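Local coordinates for putative exported protein (Bordetella parapertussis, PDB 3OCJ), which is of unknown function but has a domain of the S-adenosylmethionine-dependent methyltransferase family, is probably a methyltransferase, and holds a bound palmitic acid, at residues A[89-92]-A[93-97]; A[255-258]-A[259-263]; A[128-131]-A[132-135]. All coordinates share one frame; numbering follows the deposited sequence.

Overall arrangement
Along the chain the order is contact 1, contact 3, contact 2. Contact 1 spans the junction of helices 86-94 and 96-115, contact 3 the short helix 131-134 after strand 121-124 of the Rossmann-like sheet, and contact 2 the C-terminal end of helix 247-261. Contacts 1 and 2 have centres about 14 Å apart and touch through Phe-91 with Val-256 and through Leu-95 and Ala-97 with Phe-257; both reach the palmitic acid. Contact 3 lies about 22 Å from contact 1 and 28 Å from contact 2, centre to centre, on the opposite side of the chain's centre from contact 2. The helical region that touches the lipid is thus separate from this part of the methyltransferase core.

Contact 1: residues A[89-92]-A[93-97]; sequences RVFY and ERLPA. With PLM (palmitic acid), chain D.
Arg-89 and Glu-93, one turn apart on helix 86-94, form an i to i+4 salt bridge in which NH1 of Arg-89 lies 2.9 Å from OE2 of Glu-93. The oxygen approaches the guanidinium edge-on, only 10° out of its plane, and is met on its syn side, but the donor stands 33° out of the carboxylate plane. The two side chains run alongside each other, which brings CG of Arg-89 within 3.4 Å of CD of Glu-93. OE2 of Glu-93 is also gripped by Gly-80 N and His-77 NE2, and NH1 of Arg-89 by Ser-81 O, which ties the helix to the chain preceding it.

In the backbone, Val-90 O accepts two N-H groups from the same face of its plane, Arg-94 N at 2.8 Å and Glu-93 N at 3.3 Å, combining alpha and 3-10 spacing; the bond from Glu-93 N to Arg-89 O is weak. With CG1 trans to its own N (chi1 175°), Val-90 lays that methyl 3.7 Å from CD of Arg-94, whose NH2 forms a salt bridge with Asp-249 of helix 247-261.

Leu-95 is the N-cap residue of helix 96-115. It contributes an apolar branch instead of a capping side chain, and its CD1 is 4.2 Å from CB of Phe-91. Apolar and aromatic residues suit this side because palmitic acid runs past it: CE of the lipid is 3.5 Å from CB of Phe-91, and its terminal CG lies 3.9 Å from CE1 of Tyr-92.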
loop_
_atom_site.group_PDB
_atom_site.type_symbol
_atom_site.label_atom_id
_atom_site.label_comp_id
_atom_site.label_asym_id
_atom_site.label_seq_id
_atom_site.Cartn_x
_atom_site.Cartn_y
_atom_site.Cartn_z
ATOM N N ARG A 89 -7.676 9.326 -15.107
ATOM C CA ARG A 89 -6.465 10.093 -14.795
ATOM C C ARG A 89 -6.637 10.952 -13.528
ATOM O O ARG A 89 -5.709 11.082 -12.728
ATOM C CB ARG A 89 -6.002 10.933 -15.992
ATOM C CG ARG A 89 -4.660 11.643 -15.732
ATOM C CD ARG A 89 -4.164 12.413 -16.968
ATOM N NE ARG A 89 -3.862 11.547 -18.108
ATOM C CZ ARG A 89 -2.730 10.864 -18.251
ATOM N NH1 ARG A 89 -1.802 10.922 -17.296
ATOM N NH2 ARG A 89 -2.534 10.099 -19.319
ATOM N N VAL A 90 -7.827 11.512 -13.329
ATOM C CA VAL A 90 -8.117 12.236 -12.092
ATOM C C VAL A 90 -7.965 11.313 -10.886
ATOM O O VAL A 90 -7.374 11.686 -9.866
ATOM C CB VAL A 90 -9.523 12.855 -12.103
ATOM C CG1 VAL A 90 -9.830 13.485 -10.748
ATOM C CG2 VAL A 90 -9.626 13.901 -13.206
ATOM N N PHE A 91 -8.480 10.093 -10.997
ATOM C CA PHE A 91 -8.325 9.117 -9.919
ATOM C C PHE A 91 -6.851 8.799 -9.641
ATOM O O PHE A 91 -6.425 8.716 -8.483
ATOM C CB PHE A 91 -9.081 7.823 -10.235
ATOM C CG PHE A 91 -10.573 8.002 -10.402
ATOM C CD1 PHE A 91 -11.247 9.011 -9.736
ATOM C CD2 PHE A 91 -11.301 7.126 -11.201
ATOM C CE1 PHE A 91 -12.619 9.164 -9.879
ATOM C CE2 PHE A 91 -12.672 7.271 -11.352
ATOM C CZ PHE A 91 -13.331 8.290 -10.689
ATOM N N TYR A 92 -6.067 8.621 -10.701
ATOM C CA TYR A 92 -4.641 8.321 -10.576
ATOM C C TYR A 92 -3.816 9.492 -10.041
ATOM O O TYR A 92 -2.746 9.283 -9.479
ATOM C CB TYR A 92 -4.040 7.963 -11.937
ATOM C CG TYR A 92 -4.025 6.499 -12.335
ATOM C CD1 TYR A 92 -5.183 5.852 -12.741
ATOM C CD2 TYR A 92 -2.826 5.791 -12.385
ATOM C CE1 TYR A 92 -5.153 4.524 -13.143
ATOM C CE2 TYR A 92 -2.790 4.468 -12.780
ATOM C CZ TYR A 92 -3.956 3.843 -13.160
ATOM O OH TYR A 92 -3.922 2.519 -13.566
ATOM N N GLU A 93 -4.278 10.725 -10.261
ATOM C CA GLU A 93 -3.416 11.888 -10.039
ATOM C C GLU A 93 -3.885 12.888 -8.998
ATOM O O GLU A 93 -3.093 13.730 -8.553
ATOM C CB GLU A 93 -3.143 12.611 -11.367
ATOM C CG GLU A 93 -2.315 11.771 -12.318
ATOM C CD GLU A 93 -2.057 12.435 -13.652
ATOM O OE1 GLU A 93 -2.424 13.625 -13.835
ATOM O OE2 GLU A 93 -1.446 11.758 -14.508
ATOM N N ARG A 94 -5.146 12.827 -8.603
ATOM C CA ARG A 94 -5.682 13.863 -7.725
ATOM C C ARG A 94 -6.215 13.386 -6.373
ATOM O O ARG A 94 -6.322 14.177 -5.438
ATOM C CB ARG A 94 -6.732 14.691 -8.455
ATOM C CG ARG A 94 -6.171 15.388 -9.682
ATOM C CD ARG A 94 -7.235 16.162 -10.426
ATOM N NE ARG A 94 -7.792 17.245 -9.623
ATOM C CZ ARG A 94 -8.827 17.989 -10.001
ATOM N NH1 ARG A 94 -9.417 17.762 -11.168
ATOM N NH2 ARG A 94 -9.275 18.955 -9.212
ATOM N N LEU A 95 -6.554 12.108 -6.243
ATOM C CA LEU A 95 -7.105 11.648 -4.974
ATOM C C LEU A 95 -6.064 11.814 -3.873
ATOM O O LEU A 95 -4.926 11.389 -4.029
ATOM C CB LEU A 95 -7.565 10.195 -5.072
ATOM C CG LEU A 95 -8.632 9.935 -6.137
ATOM C CD1 LEU A 95 -8.995 8.453 -6.132
ATOM C CD2 LEU A 95 -9.870 10.793 -5.906
ATOM N N PRO A 96 -6.447 12.447 -2.763
ATOM C CA PRO A 96 -5.454 12.686 -1.706
ATOM C C PRO A 96 -4.716 11.418 -1.254
ATOM O O PRO A 96 -3.497 11.486 -1.066
ATOM C CB PRO A 96 -6.299 13.272 -0.573
ATOM C CG PRO A 96 -7.374 14.037 -1.308
ATOM C CD PRO A 96 -7.720 13.132 -2.481
ATOM N N ALA A 97 -5.410 10.294 -1.093
ATOM C CA ALA A 97 -4.736 9.080 -0.644
ATOM C C ALA A 97 -3.735 8.543 -1.676
ATOM O O ALA A 97 -2.721 7.932 -1.323
ATOM C CB ALA A 97 -5.754 8.010 -0.278
HETATM C C1 PLM D . -2.549 -0.708 -0.487
HETATM O O1 PLM D . -1.367 -0.312 -0.554
HETATM O O2 PLM D . -2.777 -1.922 -0.674
HETATM C C2 PLM D . -3.705 0.233 -0.196
HETATM C C3 PLM D . -3.318 1.712 -0.249
HETATM C C4 PLM D . -4.605 2.538 -0.221
HETATM C C5 PLM D . -4.370 4.031 -0.036
HETATM C C6 PLM D . -3.657 4.660 -1.229
HETATM C C7 PLM D . -4.142 4.121 -2.569
HETATM C C8 PLM D . -5.585 4.494 -2.893
HETATM C C9 PLM D . -5.913 3.930 -4.271
HETATM C CA PLM D . -7.125 4.589 -4.914
HETATM C CB PLM D . -7.042 4.425 -6.427
HETATM C CC PLM D . -8.387 4.641 -7.102
HETATM C CD PLM D . -8.265 4.423 -8.604
HETATM C CE PLM D . -9.649 4.472 -9.243
HETATM C CF PLM D . -9.658 3.813 -10.613
HETATM C CG PLM D . -8.717 4.493 -11.594
#

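Contact 2: residues A[255-258]-A[259-263]; sequences LVFT and RLIQP
From Leu-255 to Ile-261 the helix widens. Arg-259 N still makes an ordinary i+4 bond of 3.0 Å to Leu-255 O, but Leu-260 N is shared weakly between Leu-255 O and Val-256 O, and Ile-261 N then reaches five residues back to Val-256 O, 2.9 Å away and almost straight at 172°. Gln-262 N repeats the i+5 step to Phe-257 O at 2.8 Å, so the helix ends in a widened, pi-type turn. Gln-262 then leaves helical geometry with a positive phi of 61°, and Pro-263, which has no N-H to offer, follows it.

Gln-262 also covers a helix-end carbonyl with its side chain: NE2 donates to Thr-258 O over 3.0 Å, the acceptor lying in the amide plane. Thr-258 turns its OG1 back to Gln-254 O, a common way for threonine to satisfy its hydroxyl within a helix.

This is the C-terminal end of helix 247-261, which packs against helices 15-33 and 41-53. Leucines and isoleucine suit that buried side: Leu-260 meets Ile-30 and Leu-51, Ile-261 also meets Leu-51, and Leu-255 meets Leu-47. Across the wide turn CG1 of Val-256 touches CD1 of Ile-261 at 3.8 Å, a pairing that accompanies the i+5 spacing. Leu-255 puts CD1 over one face of the Arg-259 guanidinium, 3.9 Å from its NE, while NH1 of Arg-259 bonds to Gly-34 O.

Phe-257 stacks edge-to-face with Trp-265 and also touches the palmitic acid. The Pro-263 and Phe-257 side chains cross at about a right angle: CG of Pro-263 is 3.9 Å from CG of Phe-257, and CD of Pro-263 lies 3.2 Å from Phe-257 O.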
loop_
_atom_site.group_PDB
_atom_site.type_symbol
_atom_site.label_atom_id
_atom_site.label_comp_id
_atom_site.label_asym_id
_atom_site.label_seq_id
_atom_site.Cartn_x
_atom_site.Cartn_y
_atom_site.Cartn_z
ATOM N N LEU A 255 -16.553 10.031 -1.905
ATOM C CA LEU A 255 -17.674 9.436 -2.618
ATOM C C LEU A 255 -17.220 8.147 -3.283
ATOM O O LEU A 255 -17.869 7.099 -3.157
ATOM C CB LEU A 255 -18.212 10.414 -3.663
ATOM C CG LEU A 255 -19.395 9.895 -4.482
ATOM C CD1 LEU A 255 -20.584 9.578 -3.581
ATOM C CD2 LEU A 255 -19.773 10.920 -5.536
ATOM N N VAL A 256 -16.090 8.215 -3.974
ATOM C CA VAL A 256 -15.576 7.055 -4.687
ATOM C C VAL A 256 -15.286 5.892 -3.735
ATOM O O VAL A 256 -15.657 4.747 -4.018
ATOM C CB VAL A 256 -14.346 7.412 -5.546
ATOM C CG1 VAL A 256 -13.730 6.158 -6.160
ATOM C CG2 VAL A 256 -14.745 8.391 -6.645
ATOM N N PHE A 257 -14.635 6.171 -2.609
ATOM C CA PHE A 257 -14.296 5.115 -1.657
ATOM C C PHE A 257 -15.517 4.633 -0.872
ATOM O O PHE A 257 -15.821 3.446 -0.855
ATOM C CB PHE A 257 -13.208 5.569 -0.661
ATOM C CG PHE A 257 -11.824 5.723 -1.248
ATOM C CD1 PHE A 257 -11.573 5.564 -2.604
ATOM C CD2 PHE A 257 -10.760 6.037 -0.408
ATOM C CE1 PHE A 257 -10.276 5.720 -3.114
ATOM C CE2 PHE A 257 -9.471 6.194 -0.908
ATOM C CZ PHE A 257 -9.227 6.038 -2.257
ATOM N N THR A 258 -16.218 5.543 -0.202
ATOM C CA THR A 258 -17.292 5.112 0.695
ATOM C C THR A 258 -18.484 4.500 -0.025
ATOM O O THR A 258 -19.073 3.536 0.461
ATOM C CB THR A 258 -17.803 6.252 1.592
ATOM O OG1 THR A 258 -18.444 7.253 0.789
ATOM C CG2 THR A 258 -16.653 6.866 2.352
ATOM N N ARG A 259 -18.842 5.048 -1.181
ATOM C CA ARG A 259 -20.052 4.601 -1.856
ATOM C C ARG A 259 -19.804 3.627 -3.004
ATOM O O ARG A 259 -20.589 2.703 -3.214
ATOM C CB ARG A 259 -20.865 5.797 -2.356
ATOM C CG ARG A 259 -22.235 5.407 -2.868
ATOM C CD ARG A 259 -23.120 6.615 -3.072
ATOM N NE ARG A 259 -23.324 7.342 -1.824
ATOM C CZ ARG A 259 -24.218 8.313 -1.670
ATOM N NH1 ARG A 259 -24.992 8.666 -2.687
ATOM N NH2 ARG A 259 -24.341 8.923 -0.501
ATOM N N LEU A 260 -18.729 3.828 -3.754
ATOM C CA LEU A 260 -18.551 3.023 -4.961
ATOM C C LEU A 260 -17.696 1.770 -4.752
ATOM O O LEU A 260 -18.185 0.646 -4.911
ATOM C CB LEU A 260 -18.029 3.874 -6.120
ATOM C CG LEU A 260 -18.838 5.146 -6.399
ATOM C CD1 LEU A 260 -18.308 5.860 -7.637
ATOM C CD2 LEU A 260 -20.326 4.826 -6.556
ATOM N N ILE A 261 -16.436 1.956 -4.375
ATOM C CA ILE A 261 -15.515 0.829 -4.223
ATOM C C ILE A 261 -15.695 0.087 -2.903
ATOM O O ILE A 261 -15.735 -1.142 -2.865
ATOM C CB ILE A 261 -14.055 1.310 -4.306
ATOM C CG1 ILE A 261 -13.764 1.872 -5.701
ATOM C CG2 ILE A 261 -13.093 0.195 -3.901
ATOM C CD1 ILE A 261 -12.444 2.632 -5.786
ATOM N N GLN A 262 -15.783 0.850 -1.819
ATOM C CA GLN A 262 -15.830 0.314 -0.457
ATOM C C GLN A 262 -14.560 -0.467 -0.135
ATOM O O GLN A 262 -14.592 -1.667 0.105
ATOM C CB GLN A 262 -17.094 -0.511 -0.225
ATOM C CG GLN A 262 -18.345 0.271 -0.615
ATOM C CD GLN A 262 -19.590 -0.181 0.117
ATOM O OE1 GLN A 262 -19.907 -1.368 0.156
ATOM N NE2 GLN A 262 -20.308 0.772 0.697
ATOM N N PRO A 263 -13.427 0.232 -0.104
ATOM C CA PRO A 263 -12.139 -0.469 0.020
ATOM C C PRO A 263 -11.949 -1.160 1.371
ATOM O O PRO A 263 -12.482 -0.729 2.396
ATOM C CB PRO A 263 -11.094 0.643 -0.110
ATOM C CG PRO A 263 -11.841 1.902 -0.428
ATOM C CD PRO A 263 -13.294 1.696 -0.156
#

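Contact 3: residues A[128-131]-A[132-135]; sequences GWMS and ELLA
Glu-132 follows directly on Ser-131 at the start of a short, weakly bonded helix, in the loop-helix segment after strand 121-124. In Rossmann-like methyltransferases the loop at this place commonly helps to bind S-adenosylmethionine; here Gly-128 N bonds to Asp-150 OD2 at the end of the neighbouring strand, which is consistent with that architecture. The Glu-132 side chain folds back on the helix start: CG sits between the backbone N and the carbonyl carbon (chi1 72°) and the chain bends again at chi2 (-76°). OE1 thereby comes 3.4 Å from Ser-131 N, though at an angle too poor for a hydrogen bond. Its other oxygen, OE2, is held by Ser-124 OG; Ser-131 OG bonds separately to His-72 ND1.

Leu-133 is buried. Its CD1 lies 4.1 Å from CE of Met-130, a selenomethionine whose chain is bent at chi3, with CE beside the leucine, while its side chain also meets Ile-172 and Leu-174 of strand 172-176. Leu-133 also touches Leu-112 of helix 96-115.

Leu-134 closes the turn. Its N donates to Met-130 O at 3.0 Å, approaching nearly in line with the C=O bond (C=O...N 169°). The leucine side chain then lies against that same carbonyl: CG is 3.4 Å from Met-130 O, and CD1 is 3.7 Å from Trp-129 O and 4.3 Å from CB of Met-130. A branched residue suits this place, where helix 153-163 supplies Leu-162 and Ala-163 as further neighbours.

Ala-135 ends the segment with a lone methyl, which suits a place beside Arg-109 of helix 96-115; CB of Ala-135 lies 3.4 Å from Ser-131 O.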
loop_
_atom_site.group_PDB
_atom_site.type_symbol
_atom_site.label_atom_id
_atom_site.label_comp_id
_atom_site.label_asym_id
_atom_site.label_seq_id
_atom_site.Cartn_x
_atom_site.Cartn_y
_atom_site.Cartn_z
ATOM N N GLY A 128 5.402 -7.903 -3.209
ATOM C CA GLY A 128 4.786 -7.503 -4.464
ATOM C C GLY A 128 5.804 -7.616 -5.587
ATOM O O GLY A 128 6.558 -8.590 -5.658
ATOM N N TRP A 129 5.845 -6.617 -6.463
ATOM C CA TRP A 129 6.804 -6.614 -7.569
ATOM C C TRP A 129 8.164 -6.039 -7.166
ATOM O O TRP A 129 9.051 -5.907 -8.008
ATOM C CB TRP A 129 6.255 -5.833 -8.770
ATOM C CG TRP A 129 5.172 -6.553 -9.517
ATOM C CD1 TRP A 129 4.576 -7.727 -9.169
ATOM C CD2 TRP A 129 4.556 -6.138 -10.743
ATOM N NE1 TRP A 129 3.628 -8.077 -10.106
ATOM C CE2 TRP A 129 3.597 -7.114 -11.081
ATOM C CE3 TRP A 129 4.731 -5.041 -11.591
ATOM C CZ2 TRP A 129 2.812 -7.026 -12.231
ATOM C CZ3 TRP A 129 3.947 -4.954 -12.735
ATOM C CH2 TRP A 129 3.003 -5.943 -13.041
HETATM N N MSE A 130 8.313 -5.685 -5.890
HETATM C CA MSE A 130 9.588 -5.185 -5.348
HETATM C C MSE A 130 10.018 -3.837 -5.929
HETATM O O MSE A 130 11.213 -3.561 -6.080
HETATM C CB MSE A 130 10.693 -6.238 -5.512
HETATM C CG MSE A 130 10.450 -7.467 -4.651
HETATM SE SE MSE A 130 11.747 -8.891 -4.878
HETATM C CE MSE A 130 13.280 -7.847 -4.787
ATOM N N SER A 131 9.029 -2.994 -6.219
ATOM C CA SER A 131 9.246 -1.708 -6.878
ATOM C C SER A 131 10.252 -0.835 -6.137
ATOM O O SER A 131 11.119 -0.198 -6.744
ATOM C CB SER A 131 7.917 -0.958 -7.003
ATOM O OG SER A 131 6.854 -1.843 -7.333
ATOM N N GLU A 132 10.128 -0.796 -4.819
ATOM C CA GLU A 132 10.977 0.071 -4.019
ATOM C C GLU A 132 12.424 -0.438 -3.999
ATOM O O GLU A 132 13.353 0.336 -4.168
ATOM C CB GLU A 132 10.404 0.275 -2.605
ATOM C CG GLU A 132 10.491 -0.918 -1.663
ATOM C CD GLU A 132 9.469 -2.011 -1.951
ATOM O OE1 GLU A 132 8.799 -1.956 -3.004
ATOM O OE2 GLU A 132 9.338 -2.932 -1.112
ATOM N N LEU A 133 12.615 -1.742 -3.837
ATOM C CA LEU A 133 13.969 -2.287 -3.789
ATOM C C LEU A 133 14.695 -2.206 -5.135
ATOM O O LEU A 133 15.904 -1.985 -5.187
ATOM C CB LEU A 133 13.965 -3.730 -3.271
ATOM C CG LEU A 133 13.451 -3.968 -1.847
ATOM C CD1 LEU A 133 13.642 -5.433 -1.472
ATOM C CD2 LEU A 133 14.146 -3.065 -0.848
ATOM N N LEU A 134 13.957 -2.372 -6.227
ATOM C CA LEU A 134 14.567 -2.333 -7.553
ATOM C C LEU A 134 14.866 -0.899 -8.003
ATOM O O LEU A 134 15.552 -0.687 -8.998
ATOM C CB LEU A 134 13.680 -3.049 -8.574
ATOM C CG LEU A 134 13.523 -4.561 -8.381
ATOM C CD1 LEU A 134 12.440 -5.117 -9.298
ATOM C CD2 LEU A 134 14.846 -5.290 -8.610
ATOM N N ALA A 135 14.356 0.081 -7.267
ATOM C CA ALA A 135 14.584 1.485 -7.610
ATOM C C ALA A 135 15.798 2.087 -6.904
ATOM O O ALA A 135 16.201 3.205 -7.216
ATOM C CB ALA A 135 13.341 2.317 -7.314
#